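Local coordinates for DegV family protein (Eubacterium eligens, PDB 3FDJ) that is of unknown function but, as a DegV family member, probably binds a fatty acid in a pocket between its two domains, as relatives do, at residues Met4-Ser10 with Val21-Leu27; Met47-Glu52 with Ser263-Arg268; Leu69-Asp75 with Ala97-Tyr101; Arg111-Ser115 with Ile146-Met150; Thr118-Ile124 with Ile272-Glu276. All coordinates share one frame; numbering follows the deposited sequence.

How the contacts relate
Contacts 1 and 4 involve the same mixed sheet: contact 1 pairs strands 5-9 and 21-30, contact 4 lays helix 139-150 on strand 109-114, and their centres are about 15 Å apart. Contact 3 joins helices 65-72 and 90-102 beside that sheet, about 11 Å from contact 1 between centres, with an R5-D75 salt bridge linking them. In contact 5, helix 120-134, which follows strand 109-114 of the first sheet, seats on strand 271-276 of the second; Y149 and E276 tie it to contact 4. Contact 2, about 31 Å from contact 3 between centres, joins helices 44-52 and 260-266. Contacts 3 and 4 nest inside its loop; contact 5 crosses contacts 2 and 4 along the chain, interlocking the two sheets.

Contact 1. Residues Met4-Ser10 with Val21-Leu27; sequences MRLVADS and VFKAVPL
The S10 hydroxyl is gripped twice: OG accepts the backbone N-H of L27 at 3.0 Å in an almost straight bond (177°) and is also hydrogen-bonded to D38. With chi1 at 69°, OG is set between the backbone N and the carbonyl carbon of S10, within reach of L27. Behind it runs a parallel ladder in which L6, V7, A8 and D9 pair with F22, K23, A24 and V25. Strand 5-9 lies between strands 21-30 and 77-82 of the mixed sheet, parallel to both. The shortest rung, V25 N to A8 O, measures 2.8 Å. At this same end of the ladder S10 N reaches V25 O at 2.9 Å from 45° above the carbonyl plane, a bent bond where strand 5-9 gives way to the turn at S10.

V21 CG1 lies over one face of the R5 guanidinium, 3.5 Å from NH2; the charge itself is met by D75. V7 CG1 and V25 CG2 cross at 3.6 Å, and both valines touch W68 of helix 65-72. The L27 side chain is about 4 Å from a bound hexaethylene glycol, probably from the crystallisation liquor. The chemistry implies a parallel strand pair within the sheet, held by backbone bonds and closed by a serine.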
# COMPACT_ATOMS: atom_id res chain seq x y z
N MSE A 4 -12.17 10.53 -16.36
CA MSE A 4 -11.02 10.80 -15.48
C MSE A 4 -10.07 9.61 -15.42
O MSE A 4 -10.44 8.48 -15.73
CB MSE A 4 -11.48 11.18 -14.09
CG MSE A 4 -12.49 12.29 -14.12
SE MSE A 4 -12.74 13.06 -12.34
CE MSE A 4 -14.52 13.72 -12.64
N ARG A 5 -8.83 9.87 -15.06
CA ARG A 5 -7.80 8.86 -15.01
C ARG A 5 -7.27 8.75 -13.59
O ARG A 5 -6.94 9.77 -12.96
CB ARG A 5 -6.65 9.25 -15.92
CG ARG A 5 -5.44 8.34 -15.84
CD ARG A 5 -4.40 8.74 -16.88
NE ARG A 5 -4.86 8.26 -18.14
CZ ARG A 5 -4.41 7.17 -18.77
NH1 ARG A 5 -3.38 6.46 -18.33
NH2 ARG A 5 -4.99 6.84 -19.90
N LEU A 6 -7.16 7.52 -13.11
CA LEU A 6 -6.52 7.21 -11.85
C LEU A 6 -5.11 6.62 -12.07
O LEU A 6 -4.91 5.76 -12.92
CB LEU A 6 -7.41 6.26 -11.03
CG LEU A 6 -8.83 6.74 -10.73
CD1 LEU A 6 -9.59 5.71 -9.83
CD2 LEU A 6 -8.86 8.14 -10.13
N VAL A 7 -4.13 7.11 -11.31
CA VAL A 7 -2.75 6.64 -11.41
C VAL A 7 -2.26 6.35 -9.99
O VAL A 7 -2.63 7.08 -9.04
CB VAL A 7 -1.85 7.71 -12.08
CG1 VAL A 7 -0.40 7.23 -12.21
CG2 VAL A 7 -2.37 8.07 -13.50
N ALA A 8 -1.46 5.30 -9.83
CA ALA A 8 -0.87 5.03 -8.52
C ALA A 8 0.48 4.40 -8.69
O ALA A 8 0.74 3.73 -9.68
CB ALA A 8 -1.77 4.10 -7.70
N ASP A 9 1.37 4.60 -7.72
CA ASP A 9 2.56 3.78 -7.72
C ASP A 9 2.24 2.32 -7.37
O ASP A 9 1.20 1.99 -6.79
CB ASP A 9 3.65 4.37 -6.86
CG ASP A 9 3.33 4.31 -5.42
OD1 ASP A 9 3.23 3.16 -4.89
OD2 ASP A 9 3.22 5.40 -4.81
N SER A 10 3.18 1.45 -7.73
CA SER A 10 3.00 0.00 -7.64
C SER A 10 2.91 -0.52 -6.20
O SER A 10 2.58 -1.69 -6.00
CB SER A 10 4.13 -0.71 -8.40
OG SER A 10 5.38 -0.55 -7.74
N VAL A 21 -10.32 3.90 -15.80
CA VAL A 21 -9.05 4.08 -16.46
C VAL A 21 -8.02 4.18 -15.34
O VAL A 21 -8.08 5.10 -14.53
CB VAL A 21 -9.01 5.35 -17.29
CG1 VAL A 21 -7.62 5.53 -17.92
CG2 VAL A 21 -10.10 5.33 -18.37
N PHE A 22 -7.08 3.25 -15.32
CA PHE A 22 -6.12 3.15 -14.22
C PHE A 22 -4.77 2.68 -14.73
O PHE A 22 -4.69 1.75 -15.53
CB PHE A 22 -6.61 2.17 -13.17
CG PHE A 22 -5.58 1.89 -12.10
CD1 PHE A 22 -5.36 2.82 -11.09
CD2 PHE A 22 -4.80 0.75 -12.15
CE1 PHE A 22 -4.37 2.61 -10.12
CE2 PHE A 22 -3.81 0.53 -11.20
CZ PHE A 22 -3.61 1.44 -10.18
N LYS A 23 -3.72 3.29 -14.22
CA LYS A 23 -2.36 2.88 -14.52
C LYS A 23 -1.48 2.85 -13.28
O LYS A 23 -1.39 3.86 -12.56
CB LYS A 23 -1.76 3.86 -15.52
CG LYS A 23 -0.48 3.39 -16.08
CD LYS A 23 -0.70 2.27 -17.07
CE LYS A 23 0.59 1.58 -17.42
NZ LYS A 23 1.40 2.45 -18.31
N ALA A 24 -0.81 1.72 -13.06
CA ALA A 24 0.19 1.60 -11.99
C ALA A 24 1.57 1.97 -12.52
O ALA A 24 1.92 1.64 -13.66
CB ALA A 24 0.19 0.17 -11.40
N VAL A 25 2.35 2.66 -11.70
CA VAL A 25 3.68 3.10 -12.05
C VAL A 25 4.71 2.38 -11.17
O VAL A 25 4.74 2.54 -9.95
CB VAL A 25 3.81 4.62 -11.89
CG1 VAL A 25 5.17 5.07 -12.43
CG2 VAL A 25 2.65 5.33 -12.65
N PRO A 26 5.55 1.55 -11.79
CA PRO A 26 6.43 0.66 -11.03
C PRO A 26 7.54 1.33 -10.27
O PRO A 26 8.23 2.19 -10.81
CB PRO A 26 7.06 -0.23 -12.10
CG PRO A 26 6.53 0.15 -13.36
CD PRO A 26 5.64 1.31 -13.24
N LEU A 27 7.72 0.90 -9.02
CA LEU A 27 8.96 1.11 -8.29
C LEU A 27 9.92 -0.02 -8.67
O LEU A 27 9.52 -1.01 -9.30
CB LEU A 27 8.70 1.15 -6.78
CG LEU A 27 8.24 2.54 -6.27
CD1 LEU A 27 6.76 2.68 -6.44
CD2 LEU A 27 8.65 2.82 -4.81

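Contact 2. Residues Met47-Glu52 with Ser263-Arg268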
# COMPACT_ATOMS: atom_id res chain seq x y z
N MSE A 47 12.09 -13.50 -6.87
CA MSE A 47 12.78 -12.39 -6.22
C MSE A 47 12.97 -12.66 -4.73
O MSE A 47 14.05 -12.43 -4.19
CB MSE A 47 11.99 -11.08 -6.40
CG MSE A 47 12.70 -9.88 -5.82
SE MSE A 47 11.58 -8.29 -5.84
CE MSE A 47 10.28 -8.79 -4.46
N LEU A 48 11.92 -13.12 -4.07
CA LEU A 48 12.00 -13.42 -2.64
C LEU A 48 13.03 -14.53 -2.37
O LEU A 48 13.76 -14.46 -1.37
CB LEU A 48 10.63 -13.81 -2.09
CG LEU A 48 9.57 -12.70 -2.06
CD1 LEU A 48 8.22 -13.27 -1.65
CD2 LEU A 48 9.99 -11.58 -1.14
N ASP A 49 13.08 -15.54 -3.23
CA ASP A 49 14.07 -16.60 -3.10
C ASP A 49 15.48 -16.04 -3.24
O ASP A 49 16.38 -16.42 -2.50
CB ASP A 49 13.84 -17.73 -4.14
CG ASP A 49 12.69 -18.69 -3.77
OD1 ASP A 49 12.04 -18.53 -2.71
OD2 ASP A 49 12.44 -19.63 -4.55
N ILE A 50 15.67 -15.13 -4.19
CA ILE A 50 16.98 -14.52 -4.39
C ILE A 50 17.39 -13.71 -3.17
O ILE A 50 18.52 -13.84 -2.67
CB ILE A 50 17.03 -13.64 -5.67
CG1 ILE A 50 17.06 -14.52 -6.91
CG2 ILE A 50 18.24 -12.74 -5.67
CD1 ILE A 50 16.84 -13.75 -8.20
N LEU A 51 16.46 -12.90 -2.66
CA LEU A 51 16.75 -12.05 -1.52
C LEU A 51 17.03 -12.84 -0.24
O LEU A 51 17.92 -12.47 0.51
CB LEU A 51 15.63 -11.04 -1.28
CG LEU A 51 15.52 -10.02 -2.39
CD1 LEU A 51 14.23 -9.25 -2.29
CD2 LEU A 51 16.71 -9.08 -2.40
N GLU A 52 16.28 -13.91 0.00
CA GLU A 52 16.48 -14.69 1.23
C GLU A 52 17.86 -15.32 1.35
O GLU A 52 18.31 -15.61 2.46
CB GLU A 52 15.38 -15.75 1.40
CG GLU A 52 14.28 -15.30 2.36
CD GLU A 52 13.02 -16.13 2.27
OE1 GLU A 52 13.01 -17.15 1.56
OE2 GLU A 52 12.02 -15.75 2.91
N SER A 263 5.90 -6.72 -1.23
CA SER A 263 6.50 -8.04 -0.92
C SER A 263 7.92 -7.87 -0.39
O SER A 263 8.30 -8.54 0.56
CB SER A 263 6.47 -8.98 -2.13
OG SER A 263 5.12 -9.33 -2.48
N TYR A 264 8.66 -6.92 -0.95
CA TYR A 264 10.02 -6.64 -0.48
C TYR A 264 10.03 -6.16 0.98
O TYR A 264 10.80 -6.68 1.78
CB TYR A 264 10.73 -5.63 -1.41
CG TYR A 264 12.08 -5.20 -0.92
CD1 TYR A 264 13.18 -6.03 -1.10
CD2 TYR A 264 12.26 -4.00 -0.25
CE1 TYR A 264 14.42 -5.69 -0.61
CE2 TYR A 264 13.54 -3.63 0.23
CZ TYR A 264 14.61 -4.48 0.04
OH TYR A 264 15.87 -4.18 0.50
N TYR A 265 9.19 -5.19 1.31
CA TYR A 265 9.21 -4.56 2.62
C TYR A 265 8.41 -5.29 3.69
O TYR A 265 8.79 -5.27 4.87
CB TYR A 265 8.78 -3.09 2.52
CG TYR A 265 9.89 -2.18 2.05
CD1 TYR A 265 11.07 -2.05 2.80
CD2 TYR A 265 9.80 -1.46 0.85
CE1 TYR A 265 12.11 -1.21 2.38
CE2 TYR A 265 10.82 -0.62 0.43
CZ TYR A 265 11.96 -0.50 1.20
OH TYR A 265 13.00 0.30 0.79
N ALA A 266 7.31 -5.93 3.31
CA ALA A 266 6.53 -6.74 4.27
C ALA A 266 7.14 -8.12 4.52
O ALA A 266 6.96 -8.71 5.59
CB ALA A 266 5.07 -6.86 3.85
N GLU A 267 7.85 -8.62 3.51
CA GLU A 267 8.57 -9.91 3.53
C GLU A 267 7.67 -11.13 3.56
O GLU A 267 6.48 -11.05 3.78
CB GLU A 267 9.66 -9.94 4.61
CG GLU A 267 10.70 -8.87 4.35
CD GLU A 267 11.99 -9.06 5.12
OE1 GLU A 267 12.53 -10.20 5.13
OE2 GLU A 267 12.49 -8.05 5.68
N ARG A 268 8.27 -12.28 3.26
CA ARG A 268 7.53 -13.52 3.22
C ARG A 268 6.79 -13.71 4.53
O ARG A 268 7.35 -13.53 5.62
CB ARG A 268 8.49 -14.70 2.99
CG ARG A 268 7.89 -15.80 2.21
CD ARG A 268 9.01 -16.66 1.61
NE ARG A 268 8.84 -16.80 0.16
CZ ARG A 268 9.82 -17.08 -0.70
NH1 ARG A 268 11.08 -17.23 -0.29
NH2 ARG A 268 9.54 -17.21 -1.99
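R268 lays its guanidinium over L48 CB of helix 44-52, with D49 and E52 at its edge, in a salt-bridge network. Its NH1 and NH2 both meet the single oxygen D49 OD1, NH1 at 2.9 Å and nearly in line with the C-O bond, NH2 from 45° above the carboxylate plane. The grip is end-on, because it uses NH1 and NH2, and lopsided, because both meet OD1; the two flat groups are turned 58° apart. E52 OE1 stands 2.7 Å from NH1, but that arm is weak and E52 was modelled in two conformers, which makes the detail doubtful. L48 CB is 3.6 Å from NH2.

Further out, E232 binds R268 NE as a further carboxylate partner. E267 (phi 69°) follows helix 260-266 and turns the chain, and R268 comes directly after. Deeper in the contact, L51 CD1 touches the edge of the Y264 ring at CD1, 3.6 Å away, and L48 CD2 rests 3.9 Å from S263 O. The Y264 hydroxyl is hydrogen-bonded to S58. Taken together, one cation is shared among acidic groups from separate parts of the chain, and its charge is probably largely balanced, tying helix 44-52 to the end of helix 260-266 beside the apolar contacts of L48 and L51.

Contact 3. Residues Leu69-Asp75 with Ala97-Tyr101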
# COMPACT_ATOMS: atom_id res chain seq x y z
N LEU A 69 5.06 10.51 -16.40
CA LEU A 69 4.50 11.21 -17.56
C LEU A 69 3.84 10.24 -18.52
O LEU A 69 2.76 10.52 -19.02
CB LEU A 69 5.56 12.05 -18.28
CG LEU A 69 6.06 13.25 -17.47
CD1 LEU A 69 7.21 13.95 -18.24
CD2 LEU A 69 4.92 14.25 -17.18
N GLU A 70 4.49 9.10 -18.74
CA GLU A 70 3.91 8.05 -19.59
C GLU A 70 2.56 7.63 -19.02
O GLU A 70 1.58 7.49 -19.75
CB GLU A 70 4.85 6.86 -19.68
CG GLU A 70 4.38 5.75 -20.60
CD GLU A 70 5.37 4.60 -20.74
OE1 GLU A 70 5.89 4.10 -19.71
OE2 GLU A 70 5.62 4.18 -21.89
N ALA A 71 2.48 7.48 -17.70
CA ALA A 71 1.25 7.01 -17.06
C ALA A 71 0.12 8.02 -17.10
O ALA A 71 -1.05 7.64 -17.08
CB ALA A 71 1.52 6.60 -15.62
N PHE A 72 0.46 9.30 -17.10
CA PHE A 72 -0.55 10.35 -17.16
C PHE A 72 -1.20 10.36 -18.53
O PHE A 72 -2.35 10.77 -18.67
CB PHE A 72 0.04 11.74 -16.88
CG PHE A 72 0.64 11.94 -15.50
CD1 PHE A 72 0.37 11.09 -14.43
CD2 PHE A 72 1.44 13.04 -15.26
CE1 PHE A 72 0.92 11.30 -13.18
CE2 PHE A 72 1.98 13.27 -14.00
CZ PHE A 72 1.73 12.38 -12.96
N GLY A 73 -0.45 9.96 -19.55
CA GLY A 73 -0.94 9.92 -20.90
C GLY A 73 -1.22 11.33 -21.39
O GLY A 73 -0.33 12.20 -21.39
N ASP A 74 -2.45 11.56 -21.81
CA ASP A 74 -2.83 12.91 -22.22
C ASP A 74 -4.21 13.30 -21.67
O ASP A 74 -4.93 14.13 -22.23
CB ASP A 74 -2.72 13.06 -23.74
CG ASP A 74 -3.89 12.50 -24.47
OD1 ASP A 74 -4.39 11.43 -24.05
OD2 ASP A 74 -4.31 13.14 -25.48
N ASP A 75 -4.56 12.74 -20.53
CA ASP A 75 -5.86 13.05 -19.95
C ASP A 75 -5.84 14.37 -19.20
O ASP A 75 -4.80 14.83 -18.71
CB ASP A 75 -6.33 11.88 -19.08
CG ASP A 75 -6.82 10.72 -19.93
OD1 ASP A 75 -7.41 10.97 -21.01
OD2 ASP A 75 -6.60 9.55 -19.57
N ALA A 97 6.70 15.36 -11.60
CA ALA A 97 6.09 14.99 -12.87
C ALA A 97 4.82 15.83 -13.16
O ALA A 97 4.59 16.23 -14.30
CB ALA A 97 5.77 13.47 -12.88
N ARG A 98 4.03 16.10 -12.13
CA ARG A 98 2.84 16.95 -12.27
C ARG A 98 3.24 18.33 -12.78
O ARG A 98 2.57 18.91 -13.62
CB ARG A 98 2.11 17.09 -10.93
CG ARG A 98 0.99 18.08 -10.90
CD ARG A 98 0.29 18.11 -9.58
NE ARG A 98 -0.69 19.18 -9.52
CZ ARG A 98 -0.46 20.44 -9.18
NH1 ARG A 98 0.76 20.87 -8.85
NH2 ARG A 98 -1.47 21.30 -9.19
N ALA A 99 4.35 18.84 -12.24
CA ALA A 99 4.85 20.16 -12.62
C ALA A 99 5.13 20.24 -14.11
O ALA A 99 4.78 21.24 -14.77
CB ALA A 99 6.11 20.47 -11.81
N VAL A 100 5.82 19.24 -14.63
CA VAL A 100 6.12 19.16 -16.05
C VAL A 100 4.82 18.98 -16.85
O VAL A 100 4.60 19.63 -17.88
CB VAL A 100 7.10 18.00 -16.34
CG1 VAL A 100 7.23 17.78 -17.86
CG2 VAL A 100 8.49 18.30 -15.67
N TYR A 101 3.94 18.12 -16.36
CA TYR A 101 2.69 17.81 -17.09
C TYR A 101 1.81 19.08 -17.26
O TYR A 101 1.30 19.35 -18.33
CB TYR A 101 1.93 16.70 -16.38
CG TYR A 101 0.81 16.11 -17.20
CD1 TYR A 101 1.08 15.18 -18.20
CD2 TYR A 101 -0.52 16.47 -16.97
CE1 TYR A 101 0.06 14.62 -18.96
CE2 TYR A 101 -1.55 15.92 -17.72
CZ TYR A 101 -1.25 14.98 -18.71
OH TYR A 101 -2.24 14.42 -19.46
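F72 and Y101 form a T-shaped (edge-to-face) pair where helices 65-72 and 90-102 meet, two helices of an alternating alpha/beta arrangement with strand 77-82 between them in the chain. Among the aromatic contacts, the edge of the F72 ring points at the face of Y101, with centroids 5.2 Å apart and planes at 80°. F72 CB adds a CH-pi contact over that face, 4.0 Å from the Y101 centroid. Both rings also touch I78 of the strand.

The apolar packing is carried by L69 and F72 against A97, V100 and Y101. L69 forks over the second helix: CD1 meets V100 CG1 at 3.8 Å, while CD2 comes within 3.9 Å of Y101 CB. F72 CE2 reaches A97 CB at 4.0 Å, its ring edge turned to the helix backbone there.

A single polar bond crosses between the segments. A chi1 of -167° sends the Y101 ring out past the end of helix 65-72, whose last residue is F72, with G73 (positive phi) turning the chain; the ring edge passes G73 O. The D75 carboxylate is engaged by R5, and the backbone of the same residue receives the phenol: Y101 OH donates to D75 O at 2.7 Å, tilted 20° from the carbonyl plane.

Contact 4. Residues Arg111-Ser115 with Ile146-Met150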
# COMPACT_ATOMS: atom_id res chain seq x y z
N ARG A 111 -4.27 16.02 -9.31
CA ARG A 111 -4.18 16.05 -7.85
C ARG A 111 -3.32 14.87 -7.46
O ARG A 111 -3.64 13.73 -7.81
CB ARG A 111 -5.55 15.93 -7.20
CG ARG A 111 -5.50 15.53 -5.71
CD ARG A 111 -4.85 16.60 -4.82
NE ARG A 111 -4.45 16.04 -3.52
CZ ARG A 111 -5.28 15.77 -2.50
NH1 ARG A 111 -4.78 15.28 -1.38
NH2 ARG A 111 -6.58 16.02 -2.56
N VAL A 112 -2.23 15.16 -6.76
CA VAL A 112 -1.39 14.09 -6.20
C VAL A 112 -1.80 13.93 -4.74
O VAL A 112 -1.80 14.91 -3.98
CB VAL A 112 0.10 14.38 -6.32
CG1 VAL A 112 0.90 13.21 -5.76
CG2 VAL A 112 0.52 14.69 -7.79
N ILE A 113 -2.17 12.69 -4.39
CA ILE A 113 -2.63 12.31 -3.05
C ILE A 113 -1.54 11.52 -2.34
O ILE A 113 -1.21 10.40 -2.75
CB ILE A 113 -3.92 11.47 -3.08
CG1 ILE A 113 -5.04 12.20 -3.81
CG2 ILE A 113 -4.35 11.09 -1.63
CD1 ILE A 113 -6.23 11.30 -4.11
N ASP A 114 -0.97 12.12 -1.31
CA ASP A 114 -0.10 11.40 -0.39
C ASP A 114 -1.03 10.54 0.45
O ASP A 114 -1.81 11.06 1.23
CB ASP A 114 0.65 12.39 0.51
CG ASP A 114 1.45 11.71 1.63
OD1 ASP A 114 1.58 10.47 1.63
OD2 ASP A 114 1.92 12.44 2.52
N SER A 115 -0.97 9.24 0.26
CA SER A 115 -1.86 8.33 0.99
C SER A 115 -1.56 8.27 2.46
O SER A 115 -2.40 7.77 3.21
CB SER A 115 -1.79 6.91 0.44
OG SER A 115 -0.53 6.31 0.69
N ILE A 146 -12.02 13.45 -0.91
CA ILE A 146 -11.21 12.27 -0.71
C ILE A 146 -10.37 12.38 0.57
O ILE A 146 -10.21 11.40 1.30
CB ILE A 146 -10.33 11.94 -1.95
CG1 ILE A 146 -9.72 10.54 -1.81
CG2 ILE A 146 -9.25 13.01 -2.22
CD1 ILE A 146 -10.79 9.38 -1.82
N ASP A 147 -9.87 13.59 0.86
CA ASP A 147 -9.08 13.79 2.10
C ASP A 147 -9.91 13.60 3.37
O ASP A 147 -9.40 13.09 4.37
CB ASP A 147 -8.40 15.13 2.08
CG ASP A 147 -7.53 15.30 0.88
OD1 ASP A 147 -6.32 14.96 0.97
OD2 ASP A 147 -8.07 15.67 -0.19
N ALA A 148 -11.18 13.97 3.32
CA ALA A 148 -12.07 13.73 4.45
C ALA A 148 -12.32 12.23 4.65
O ALA A 148 -12.31 11.73 5.78
CB ALA A 148 -13.39 14.47 4.22
N TYR A 149 -12.55 11.53 3.54
CA TYR A 149 -12.77 10.08 3.52
C TYR A 149 -11.56 9.33 4.11
O TYR A 149 -11.73 8.38 4.91
CB TYR A 149 -13.07 9.62 2.09
CG TYR A 149 -13.18 8.12 1.96
CD1 TYR A 149 -14.38 7.48 2.21
CD2 TYR A 149 -12.07 7.34 1.64
CE1 TYR A 149 -14.49 6.08 2.13
CE2 TYR A 149 -12.16 5.96 1.54
CZ TYR A 149 -13.37 5.34 1.77
OH TYR A 149 -13.48 3.96 1.68
N MSE A 150 -10.36 9.78 3.76
CA MSE A 150 -9.12 9.16 4.25
C MSE A 150 -8.95 9.19 5.77
O MSE A 150 -8.33 8.30 6.37
CB MSE A 150 -7.93 9.83 3.56
CG MSE A 150 -7.74 9.35 2.15
SE MSE A 150 -6.62 10.61 1.14
CE MSE A 150 -5.03 10.52 2.20
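R111 and D147 meet in a bidentate, end-on salt bridge that joins strand 109-114 to helix 139-150, a helix packed on one face of the parallel part of the alpha/beta sheet. NH1 bonds OD1 at 2.8 Å and NH2 bonds OD2 at the same 2.8 Å. Both bonds are nearly straight, with N-H...O angles of 169°, and each oxygen offers its syn lone pair. Guanidinium and carboxylate planes are only 7° apart, the geometry of a fully matched pair. NH2 has a second carboxylate partner in D143, one helical turn earlier, so two acids of the same helix share this arginine.

What positions the guanidinium is partly the strand itself. A bend at chi2 (66°) folds the chain along the strand toward V112 and I113, where NE donates to V112 O at 2.9 Å from well above the carbonyl plane. I113 CG1 then lies over the centre of one guanidinium face.

The packing follows outward along the helix. I113 sends CD1 to within 4.0 Å of I146 CG2 and CG2 to the selenium of M150, so its two branches meet residues a helical turn apart. S115 bonds back to T82 on the neighbouring strand, and M150 also touches I125 of helix 120-134. Near D114, M150 bends at chi3 and lays its CE against the backbone, 3.4 Å from D114 O.

Contact 5. Residues Thr118-Ile124 with Ile272-Glu276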
# COMPACT_ATOMS: atom_id res chain seq x y z
N THR A 118 0.23 2.82 2.50
CA THR A 118 0.72 1.92 1.46
C THR A 118 -0.33 0.86 1.20
O THR A 118 -1.31 0.74 1.95
CB THR A 118 2.04 1.24 1.89
OG1 THR A 118 2.69 0.70 0.73
CG2 THR A 118 1.79 0.14 2.95
N GLY A 119 -0.12 0.09 0.14
CA GLY A 119 -0.84 -1.14 -0.12
C GLY A 119 -2.34 -1.00 -0.03
O GLY A 119 -2.93 -0.22 -0.77
N PRO A 120 -2.98 -1.79 0.87
CA PRO A 120 -4.42 -1.81 0.85
C PRO A 120 -5.10 -0.49 1.17
O PRO A 120 -6.24 -0.29 0.77
CB PRO A 120 -4.79 -2.90 1.87
CG PRO A 120 -3.61 -3.01 2.74
CD PRO A 120 -2.44 -2.77 1.80
N GLN A 121 -4.42 0.40 1.89
CA GLN A 121 -5.00 1.73 2.13
C GLN A 121 -5.02 2.56 0.84
O GLN A 121 -6.00 3.27 0.57
CB GLN A 121 -4.27 2.43 3.29
CG GLN A 121 -4.98 3.72 3.82
CD GLN A 121 -4.68 4.04 5.30
OE1 GLN A 121 -3.71 3.55 5.88
NE2 GLN A 121 -5.47 4.94 5.88
N MSE A 122 -3.96 2.45 0.04
CA MSE A 122 -3.92 3.06 -1.31
C MSE A 122 -5.04 2.46 -2.15
O MSE A 122 -5.76 3.20 -2.84
CB MSE A 122 -2.56 2.86 -2.00
CG MSE A 122 -1.41 3.54 -1.29
SE MSE A 122 0.26 3.13 -2.12
CE MSE A 122 -0.05 4.03 -3.87
N ARG A 123 -5.23 1.14 -2.07
CA ARG A 123 -6.34 0.51 -2.79
C ARG A 123 -7.71 1.07 -2.39
O ARG A 123 -8.52 1.38 -3.26
CB ARG A 123 -6.33 -1.02 -2.66
CG ARG A 123 -7.40 -1.64 -3.47
CD ARG A 123 -7.30 -3.14 -3.49
NE ARG A 123 -8.40 -3.65 -4.29
CZ ARG A 123 -8.41 -4.84 -4.89
NH1 ARG A 123 -7.38 -5.69 -4.79
NH2 ARG A 123 -9.47 -5.16 -5.63
N ILE A 124 -7.95 1.21 -1.09
CA ILE A 124 -9.21 1.77 -0.60
C ILE A 124 -9.43 3.21 -1.11
O ILE A 124 -10.53 3.58 -1.49
CB ILE A 124 -9.31 1.66 0.94
CG1 ILE A 124 -9.62 0.21 1.31
CG2 ILE A 124 -10.40 2.57 1.51
CD1 ILE A 124 -9.83 -0.07 2.82
N ILE A 272 -0.85 -7.19 5.31
CA ILE A 272 -1.23 -5.79 5.52
C ILE A 272 -2.73 -5.67 5.28
O ILE A 272 -3.25 -6.21 4.31
CB ILE A 272 -0.51 -4.83 4.56
CG1 ILE A 272 0.99 -5.15 4.42
CG2 ILE A 272 -0.74 -3.39 5.01
CD1 ILE A 272 1.68 -4.29 3.36
N LEU A 273 -3.42 -4.96 6.16
CA LEU A 273 -4.83 -4.75 5.99
C LEU A 273 -5.22 -3.31 6.15
O LEU A 273 -4.60 -2.56 6.89
CB LEU A 273 -5.68 -5.64 6.90
CG LEU A 273 -5.96 -5.35 8.35
CD1 LEU A 273 -7.04 -4.23 8.52
CD2 LEU A 273 -6.45 -6.65 9.02
N SER A 274 -6.23 -2.91 5.41
CA SER A 274 -6.80 -1.60 5.56
C SER A 274 -8.31 -1.66 5.63
O SER A 274 -8.94 -2.57 5.06
CB SER A 274 -6.33 -0.69 4.44
OG SER A 274 -6.79 0.63 4.67
N CYS A 275 -8.90 -0.71 6.37
CA CYS A 275 -10.35 -0.68 6.53
C CYS A 275 -10.89 0.73 6.62
O CYS A 275 -10.19 1.66 7.02
CB CYS A 275 -10.77 -1.44 7.78
SG CYS A 275 -10.12 -0.81 9.30
N GLU A 276 -12.17 0.87 6.27
CA GLU A 276 -12.97 2.04 6.60
C GLU A 276 -13.43 1.94 8.06
O GLU A 276 -13.86 0.86 8.50
CB GLU A 276 -14.25 2.08 5.79
CG GLU A 276 -14.11 2.32 4.37
CD GLU A 276 -15.45 2.23 3.62
OE1 GLU A 276 -16.36 1.46 4.06
OE2 GLU A 276 -15.57 2.91 2.60
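Two torsions bring strand and helix together. In S274, chi1 of -174° swings OG opposite the backbone N and lays it against helix 120-134, 3.3 Å from Q121 CA. In I124, chi1 of -75° followed by an extended chi2 carries CD1 to the strand, where it sits 3.5 Å from S274 O. The close approach at S274 is consistent with its small side chain: CA atoms of Q121 and S274 are 5.1 Å apart, and the axes of helix 120-124 and strand 272-276 come within 7.3 Å.

P120, at the first turn, fits its ring across I272 at about a right angle: CD meets I272 CG2 at 3.7 Å and CG approaches I272 O at 3.6 Å. P120 CB also touches S274 CB, at 3.7 Å. Polar groups are satisfied away from this seam, S274 OG by the backbone O of R154 and the Q121 amide by S117 and T153. What joins the segments is therefore van der Waals packing.

The T118 side chain lies about 4 Å from a bound hexaethylene glycol, probably from the crystallisation liquor, which may mark a pocket like the lipid pocket of relatives. The helix itself, following a strand of one sheet while seated on the other, joins the two sheets of the DegV fold.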